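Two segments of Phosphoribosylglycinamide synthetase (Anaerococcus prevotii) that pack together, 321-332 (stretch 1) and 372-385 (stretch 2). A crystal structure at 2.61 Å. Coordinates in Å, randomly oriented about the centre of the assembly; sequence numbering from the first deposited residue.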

# COMPACT_ATOMS: atom_id res chain seq x y z
N ASN A 321 -22.57 -3.48 -1.17
CA ASN A 321 -21.13 -3.64 -1.42
C ASN A 321 -20.91 -4.50 -2.65
O ASN A 321 -21.02 -5.73 -2.56
N LYS A 322 -20.54 -3.88 -3.77
CA LYS A 322 -20.26 -4.60 -5.01
C LYS A 322 -18.88 -5.29 -4.93
O LYS A 322 -17.99 -4.83 -4.21
N ALA A 323 -18.75 -6.44 -5.60
CA ALA A 323 -17.48 -7.13 -5.70
C ALA A 323 -16.63 -6.42 -6.78
O ALA A 323 -17.17 -5.80 -7.70
N GLY A 324 -15.32 -6.40 -6.55
CA GLY A 324 -14.30 -5.85 -7.42
C GLY A 324 -13.07 -6.75 -7.49
O GLY A 324 -12.76 -7.49 -6.53
N LEU A 325 -12.42 -6.76 -8.68
CA LEU A 325 -11.22 -7.57 -8.98
C LEU A 325 -10.31 -6.72 -9.84
O LEU A 325 -10.74 -6.21 -10.87
N ALA A 326 -9.07 -6.59 -9.43
CA ALA A 326 -8.04 -5.82 -10.15
C ALA A 326 -6.87 -6.70 -10.35
O ALA A 326 -6.41 -7.30 -9.38
N ARG A 327 -6.42 -6.84 -11.59
CA ARG A 327 -5.27 -7.66 -11.89
C ARG A 327 -4.31 -6.99 -12.84
O ARG A 327 -4.73 -6.44 -13.86
N MSE A 328 -3.01 -7.15 -12.56
CA MSE A 328 -1.96 -6.71 -13.47
C MSE A 328 -1.88 -7.70 -14.63
O MSE A 328 -1.98 -8.91 -14.39
N ILE A 329 -1.73 -7.19 -15.86
CA ILE A 329 -1.46 -7.99 -17.07
C ILE A 329 0.04 -8.24 -17.09
O ILE A 329 0.80 -7.28 -17.04
N ILE A 330 0.47 -9.49 -17.14
CA ILE A 330 1.90 -9.82 -17.14
C ILE A 330 2.23 -10.84 -18.22
O ILE A 330 1.33 -11.51 -18.74
N GLU A 331 3.53 -10.94 -18.56
CA GLU A 331 4.04 -11.94 -19.52
C GLU A 331 5.01 -12.83 -18.77
O GLU A 331 5.90 -12.33 -18.09
N THR A 332 4.83 -14.15 -18.87
CA THR A 332 5.62 -15.13 -18.11
C THR A 332 6.51 -16.06 -18.94
O THR A 332 7.45 -16.60 -18.37
N ASP A 372 7.61 -4.59 -14.79
CA ASP A 372 7.43 -5.43 -15.97
C ASP A 372 5.92 -5.65 -16.32
O ASP A 372 5.64 -6.45 -17.22
N CYS A 373 4.96 -4.96 -15.63
CA CYS A 373 3.53 -5.09 -15.93
C CYS A 373 3.26 -4.47 -17.29
O CYS A 373 3.78 -3.38 -17.58
N ILE A 374 2.45 -5.16 -18.12
CA ILE A 374 2.03 -4.69 -19.45
C ILE A 374 0.82 -3.74 -19.31
O ILE A 374 0.65 -2.82 -20.11
N GLY A 375 0.01 -3.97 -18.30
CA GLY A 375 -1.16 -3.14 -18.06
C GLY A 375 -1.92 -3.60 -16.85
O GLY A 375 -1.37 -4.32 -16.00
N GLN A 376 -3.19 -3.22 -16.78
CA GLN A 376 -4.07 -3.61 -15.69
C GLN A 376 -5.51 -3.58 -16.11
O GLN A 376 -5.90 -2.78 -16.98
N ILE A 377 -6.30 -4.44 -15.47
CA ILE A 377 -7.72 -4.65 -15.69
C ILE A 377 -8.45 -4.50 -14.37
O ILE A 377 -8.05 -5.12 -13.39
N ILE A 378 -9.57 -3.76 -14.38
CA ILE A 378 -10.43 -3.64 -13.23
C ILE A 378 -11.86 -3.93 -13.67
O ILE A 378 -12.38 -3.33 -14.60
N VAL A 379 -12.50 -4.85 -12.94
CA VAL A 379 -13.89 -5.23 -13.14
C VAL A 379 -14.63 -5.16 -11.79
O VAL A 379 -13.99 -5.18 -10.73
N LYS A 380 -15.97 -5.00 -11.89
CA LYS A 380 -16.93 -4.97 -10.80
C LYS A 380 -18.12 -5.85 -11.20
O LYS A 380 -18.43 -5.91 -12.39
N GLU A 381 -18.80 -6.51 -10.24
CA GLU A 381 -19.94 -7.41 -10.53
C GLU A 381 -20.61 -7.82 -9.17
O GLU A 381 -20.10 -7.41 -8.14
N GLU A 382 -21.76 -8.52 -9.14
CA GLU A 382 -22.42 -8.89 -7.87
C GLU A 382 -21.54 -9.72 -6.93
O GLU A 382 -21.62 -9.57 -5.71
N THR A 383 -20.72 -10.61 -7.52
CA THR A 383 -19.85 -11.52 -6.78
C THR A 383 -18.46 -11.57 -7.37
O THR A 383 -18.25 -11.23 -8.52
N LEU A 384 -17.52 -12.10 -6.59
CA LEU A 384 -16.15 -12.31 -7.01
C LEU A 384 -16.03 -13.46 -8.07
O LEU A 384 -15.17 -13.38 -8.93
N ASP A 385 -16.91 -14.48 -8.04
CA ASP A 385 -16.87 -15.56 -9.06
C ASP A 385 -17.27 -15.01 -10.45
O ASP A 385 -16.60 -15.31 -11.45

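What do Cys373 and Ile374 touch? Cys373 (chi1 m) brings its sulfur near two side chains: SG lies 3.6 Å from CB of Met328, a selenomethionine, and 4.3 Å from Ile330 CG2. Ile374, the next residue, points toward the first stretch. Its chi1 is m and its chi2, at 94°, falls between wells, with CD1 3.8 Å from Glu331 CB. Its CB also meets Ile329 CG2 at 4.2 Å, while Ile374 N donates a hydrogen bond to Ile329 O at 2.9 Å.

How does the pairing sort the side chains from Gly375 to Ile378? The strands run antiparallel, and directly paired residues carry their side chains on the same face, with successive pairs alternating. Gly375 has no side chain, and Ile329 (m, t) passes alongside it to reach Ile377 (m, t), CG1 to CD1 at 3.8 Å. Gln376 (chi1 p) projects from the other face, where its OE1 comes 3.7 Å from Met328 SE; its NE2 is hydrogen-bonded elsewhere in the structure. On that same face Ile378 (m, t) brings CG1 within 4.2 Å of Ala326 CB.

What fills the space near Val379? Val379 (m) places CG2 3.9 Å from Leu325 CB, on the face that also carries Ile377. Leu325 is t, p. Beneath this contact, Leu325 N and Val379 O form a 3.0 Å hydrogen bond.

How does the contact close? Lys380 (chi1 p) lies opposite Gly324, and its CB is 4.4 Å from Lys322 CG; its NZ bonds elsewhere. Glu381 (chi1 t) turns its carboxylate back to its own stretch, OE2 accepting from Glu382 N at 3.0 Å. Thr383 points away and caps the helix that follows. Leu384 (t, p) starts sideways, but its end comes nearer, putting CD1 4.3 Å from Leu325 CB.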

# COMPACT_ATOMS: atom_id res chain seq x y z
CB ASN A 321 -20.35 -4.24 -0.22
CG ASN A 321 -20.45 -3.50 1.10
OD1 ASN A 321 -20.72 -4.11 2.15
ND2 ASN A 321 -20.13 -2.21 1.10
CB LYS A 322 -20.31 -3.64 -6.23
CG LYS A 322 -20.59 -4.34 -7.56
CD LYS A 322 -21.65 -3.64 -8.42
CE LYS A 322 -22.13 -4.55 -9.54
NZ LYS A 322 -23.33 -4.00 -10.24
CB ALA A 323 -17.69 -8.59 -6.03
CB LEU A 325 -11.59 -8.89 -9.70
CG LEU A 325 -10.44 -9.79 -10.22
CD1 LEU A 325 -9.53 -10.24 -9.10
CD2 LEU A 325 -10.95 -10.99 -10.93
CB ALA A 326 -7.63 -4.58 -9.38
CB ARG A 327 -5.75 -8.97 -12.52
CG ARG A 327 -6.19 -9.96 -11.49
CD ARG A 327 -6.36 -11.30 -12.14
NE ARG A 327 -6.97 -12.22 -11.19
CZ ARG A 327 -7.69 -13.28 -11.50
NH1 ARG A 327 -7.92 -13.60 -12.77
NH2 ARG A 327 -8.21 -14.03 -10.54
CB MSE A 328 -0.59 -6.61 -12.79
CG MSE A 328 -0.56 -5.71 -11.53
SE MSE A 328 -1.36 -3.84 -11.64
CE MSE A 328 -3.04 -4.09 -10.59
CB ILE A 329 -1.94 -7.33 -18.39
CG1 ILE A 329 -3.45 -7.01 -18.35
CG2 ILE A 329 -1.62 -8.26 -19.58
CD1 ILE A 329 -3.90 -6.17 -19.51
CB ILE A 330 2.32 -10.35 -15.73
CG1 ILE A 330 1.54 -11.62 -15.33
CG2 ILE A 330 2.13 -9.26 -14.66
CD1 ILE A 330 2.22 -12.43 -14.36
CB GLU A 331 4.69 -11.28 -20.75
CG GLU A 331 5.25 -12.27 -21.76
CD GLU A 331 4.25 -13.23 -22.38
OE1 GLU A 331 3.30 -12.75 -23.04
OE2 GLU A 331 4.45 -14.46 -22.24
CB THR A 332 4.66 -15.98 -17.30
OG1 THR A 332 3.57 -16.33 -18.17
CG2 THR A 332 4.14 -15.24 -16.06
CB ASP A 372 8.13 -6.80 -15.78
CG ASP A 372 9.60 -6.72 -15.47
OD1 ASP A 372 10.32 -5.98 -16.19
OD2 ASP A 372 10.05 -7.40 -14.52
CB CYS A 373 2.66 -4.43 -14.85
SG CYS A 373 2.67 -5.26 -13.23
CB ILE A 374 1.72 -5.89 -20.38
CG1 ILE A 374 3.03 -6.65 -20.71
CG2 ILE A 374 0.96 -5.47 -21.65
CD1 ILE A 374 3.34 -7.83 -19.78
CB GLN A 376 -3.88 -2.73 -14.46
CG GLN A 376 -4.36 -1.29 -14.64
CD GLN A 376 -3.88 -0.40 -13.55
OE1 GLN A 376 -2.91 -0.68 -12.84
NE2 GLN A 376 -4.47 0.73 -13.43
CB ILE A 377 -8.00 -6.07 -16.27
CG1 ILE A 377 -7.26 -6.30 -17.62
CG2 ILE A 377 -9.52 -6.32 -16.41
CD1 ILE A 377 -7.15 -7.73 -17.99
CB ILE A 378 -10.34 -2.30 -12.48
CG1 ILE A 378 -8.92 -1.85 -12.31
CG2 ILE A 378 -11.06 -2.44 -11.11
CD1 ILE A 378 -8.81 -0.51 -11.81
CB VAL A 379 -14.05 -6.59 -13.79
CG1 VAL A 379 -13.31 -6.63 -15.12
CG2 VAL A 379 -13.59 -7.72 -12.87
CB LYS A 380 -17.39 -3.51 -10.47
CG LYS A 380 -18.13 -2.77 -11.59
CD LYS A 380 -18.58 -1.40 -11.10
CE LYS A 380 -19.17 -0.47 -12.13
NZ LYS A 380 -20.34 -1.06 -12.86
CB GLU A 381 -19.42 -8.62 -11.34
CG GLU A 381 -20.43 -9.59 -11.90
CD GLU A 381 -21.70 -9.16 -12.61
OE1 GLU A 381 -21.74 -9.28 -13.86
OE2 GLU A 381 -22.72 -8.97 -11.91
CB GLU A 382 -23.73 -9.67 -8.11
CG GLU A 382 -24.94 -8.82 -8.46
CD GLU A 382 -26.25 -9.58 -8.55
OE1 GLU A 382 -26.24 -10.82 -8.37
OE2 GLU A 382 -27.30 -8.94 -8.82
CB THR A 383 -20.45 -12.92 -6.81
OG1 THR A 383 -20.34 -13.47 -8.13
CG2 THR A 383 -21.87 -12.94 -6.38
CB LEU A 384 -15.24 -12.60 -5.79
CG LEU A 384 -13.74 -12.79 -6.09
CD1 LEU A 384 -13.17 -11.56 -6.79
CD2 LEU A 384 -13.00 -13.14 -4.84
CB ASP A 385 -17.74 -16.75 -8.69
CG ASP A 385 -17.35 -17.37 -7.36
OD1 ASP A 385 -17.30 -16.62 -6.33
OD2 ASP A 385 -17.09 -18.60 -7.33